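Local coordinates for protein 4-alpha-glucanotransferase (Streptococcus agalactiae, PDB 6M6T) that is an amylomaltase, a TIM-barrel protein that binds glycan in a pocket at the C-terminal ends of its barrel strands, at residues G215-Y220 with L293-F298. Numbering follows the deposited sequence.
Sequences GDMPIY and LRIDHF. With ASO (1,5-anhydro-D-glucitol), chain I; AC1 (4,6-dideoxy-4-{[(1S,4R,5S,6S)-4,5,6-trihydroxy-3-(hydroxymethyl)cyclohex-2-en-1-yl]amino}-alpha-D-glucopyranose), chain J.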
# COMPACT_ATOMS: atom_id res chain seq x y z
N GLY A 215 0.33 1.23 -8.07
CA GLY A 215 0.92 1.28 -6.75
C GLY A 215 0.26 2.30 -5.81
O GLY A 215 -0.41 3.25 -6.23
N ASP A 216 0.47 2.07 -4.52
CA ASP A 216 -0.05 2.88 -3.42
C ASP A 216 1.10 3.67 -2.81
O ASP A 216 2.15 3.10 -2.50
CB ASP A 216 -0.70 1.99 -2.35
CG ASP A 216 -2.09 2.47 -1.91
OD1 ASP A 216 -2.31 3.70 -1.81
OD2 ASP A 216 -2.97 1.61 -1.63
N MET A 217 0.91 4.98 -2.62
CA MET A 217 1.88 5.81 -1.91
C MET A 217 1.28 6.32 -0.61
O MET A 217 0.41 7.21 -0.64
CB MET A 217 2.34 6.98 -2.78
CG MET A 217 3.49 7.77 -2.20
SD MET A 217 4.07 9.01 -3.39
CE MET A 217 3.34 10.51 -2.74
N PRO A 218 1.71 5.80 0.54
CA PRO A 218 1.20 6.33 1.81
C PRO A 218 1.59 7.78 1.98
O PRO A 218 2.75 8.15 1.77
CB PRO A 218 1.89 5.44 2.86
CG PRO A 218 3.07 4.83 2.14
CD PRO A 218 2.66 4.69 0.73
N ILE A 219 0.59 8.61 2.35
CA ILE A 219 0.82 10.04 2.56
C ILE A 219 1.91 10.26 3.60
O ILE A 219 2.81 11.08 3.41
CB ILE A 219 -0.48 10.76 2.98
CG1 ILE A 219 -0.16 12.21 3.36
CG2 ILE A 219 -1.16 10.03 4.14
CD1 ILE A 219 -1.37 13.12 3.60
N TYR A 220 1.85 9.52 4.71
CA TYR A 220 2.76 9.69 5.82
C TYR A 220 3.65 8.47 5.98
O TYR A 220 3.30 7.35 5.60
CB TYR A 220 2.00 9.93 7.13
CG TYR A 220 1.15 11.18 7.22
CD1 TYR A 220 1.69 12.45 6.99
CD2 TYR A 220 -0.20 11.11 7.58
CE1 TYR A 220 0.91 13.61 7.09
CE2 TYR A 220 -0.98 12.26 7.69
CZ TYR A 220 -0.42 13.51 7.45
OH TYR A 220 -1.22 14.63 7.54
N LEU A 293 0.23 5.64 -10.10
CA LEU A 293 0.42 5.88 -8.68
C LEU A 293 -0.86 6.40 -8.05
O LEU A 293 -1.51 7.30 -8.59
CB LEU A 293 1.55 6.89 -8.44
CG LEU A 293 2.03 7.05 -7.00
CD1 LEU A 293 2.96 5.89 -6.60
CD2 LEU A 293 2.69 8.41 -6.81
N ARG A 294 -1.20 5.85 -6.90
CA ARG A 294 -2.41 6.18 -6.15
C ARG A 294 -1.97 6.84 -4.86
O ARG A 294 -1.45 6.17 -3.96
CB ARG A 294 -3.21 4.91 -5.88
CG ARG A 294 -4.35 5.08 -4.91
CD ARG A 294 -4.38 3.95 -3.91
NE ARG A 294 -5.71 3.67 -3.38
CZ ARG A 294 -6.06 3.79 -2.10
NH1 ARG A 294 -7.31 3.50 -1.73
NH2 ARG A 294 -5.16 4.19 -1.19
N ILE A 295 -2.15 8.16 -4.76
CA ILE A 295 -1.72 8.86 -3.56
C ILE A 295 -2.83 8.73 -2.51
O ILE A 295 -3.96 9.16 -2.72
CB ILE A 295 -1.35 10.33 -3.83
CG1 ILE A 295 -0.86 10.98 -2.53
CG2 ILE A 295 -2.50 11.13 -4.39
CD1 ILE A 295 0.11 10.11 -1.67
N ASP A 296 -2.50 8.08 -1.39
CA ASP A 296 -3.48 7.85 -0.34
C ASP A 296 -3.82 9.17 0.34
O ASP A 296 -3.01 10.10 0.37
CB ASP A 296 -2.95 6.86 0.70
CG ASP A 296 -4.02 6.46 1.70
OD1 ASP A 296 -5.19 6.51 1.32
OD2 ASP A 296 -3.72 6.09 2.86
N HIS A 297 -5.04 9.25 0.87
CA HIS A 297 -5.48 10.34 1.74
C HIS A 297 -5.20 11.72 1.13
O HIS A 297 -4.47 12.54 1.68
CB HIS A 297 -4.83 10.24 3.12
CG HIS A 297 -5.44 11.13 4.14
ND1 HIS A 297 -6.75 11.00 4.55
CD2 HIS A 297 -4.92 12.16 4.85
CE1 HIS A 297 -7.01 11.91 5.47
NE2 HIS A 297 -5.91 12.63 5.68
N PHE A 298 -5.81 11.93 -0.04
CA PHE A 298 -5.64 13.17 -0.78
C PHE A 298 -6.11 14.37 0.03
O PHE A 298 -5.60 15.49 -0.15
CB PHE A 298 -6.42 13.04 -2.10
CG PHE A 298 -5.90 13.90 -3.21
CD1 PHE A 298 -4.65 13.65 -3.76
CD2 PHE A 298 -6.66 14.96 -3.69
CE1 PHE A 298 -4.16 14.44 -4.78
CE2 PHE A 298 -6.19 15.76 -4.70
CZ PHE A 298 -4.94 15.51 -5.25
C1 ASO I . -4.37 5.85 4.15
C2 ASO I . -4.93 4.42 4.32
C3 ASO I . -5.37 4.19 5.77
C4 ASO I . -4.16 4.43 6.68
C5 ASO I . -3.61 5.81 6.46
C6 ASO I . -2.27 5.93 7.18
O2 ASO I . -6.01 4.18 3.41
O3 ASO I . -5.89 2.83 5.93
O4 ASO I . -4.49 4.24 8.08
O5 ASO I . -3.28 6.01 5.08
O6 ASO I . -1.38 6.75 6.42
C1 AC1 J . -16.16 7.75 6.20
O2 AC1 J . -15.84 8.81 8.36
C2 AC1 J . -15.28 7.86 7.44
C4A AC1 J . -8.63 7.43 4.51
C3 AC1 J . -13.93 8.37 7.03
O3 AC1 J . -13.15 8.46 8.22
C4 AC1 J . -13.28 7.41 6.04
N4A AC1 J . -12.01 7.94 5.52
C5 AC1 J . -14.18 7.20 4.83
O5 AC1 J . -15.53 6.81 5.24
C6 AC1 J . -13.51 6.14 3.93
C1B AC1 J . -10.84 7.70 6.36
C2B AC1 J . -9.87 8.80 6.03
O2B AC1 J . -10.59 10.03 6.16
C3B AC1 J . -9.45 8.65 4.59
O3B AC1 J . -8.61 9.73 4.21
O4 AC1 J . -8.28 7.20 3.12
C5B AC1 J . -9.28 6.33 5.08
C7B AC1 J . -10.30 6.46 6.03
C6B AC1 J . -8.80 4.94 4.72
O6B AC1 J . -8.29 5.03 3.38
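Asp216 and Arg294 form a salt bridge between neighbouring parallel strands of a TIM barrel, a worked example of how such strands pair while their C-terminal ends carry Ile219, Asp296 and His297 into a pocket. Three backbone hydrogen bonds zip the segments together: Arg294 N to Gly215 O, Met217 N to Arg294 O and, just past the strand, Asp296 N to Met217 O at 3.1 Å. Arg294 can be followed outward. Its CB lies 3.3 Å from Gly215 O; CG runs alongside Asp216, the chain bends at chi2 (-135°), and CD comes close to Asp216 OD1. NE, 3.7 Å from Asp216 OD1, and CZ pass beside the carboxylate. At the tip, NH2 makes a salt bridge of 3.0 Å to the syn lone pair of OD1, with carboxylate and guanidinium planes turned 76° apart. The other oxygen, OD2, is hydrogen-bonded to Tyr59, so both carboxylate oxygens are engaged. On the opposite face of the sheet Met217 reaches SD to Leu293 CD2 at 3.7 Å and CE to Ile295 CD1; helix 277-289 packs on Met217 and Leu293. Beyond the strands, Ile219 CG2 packs on His297 CB at 3.8 Å, where both residues line the glycan pocket. There Asp296 OD2 is covalently joined to C1 of 1,5-anhydro-D-glucitol, 1.5 Å away.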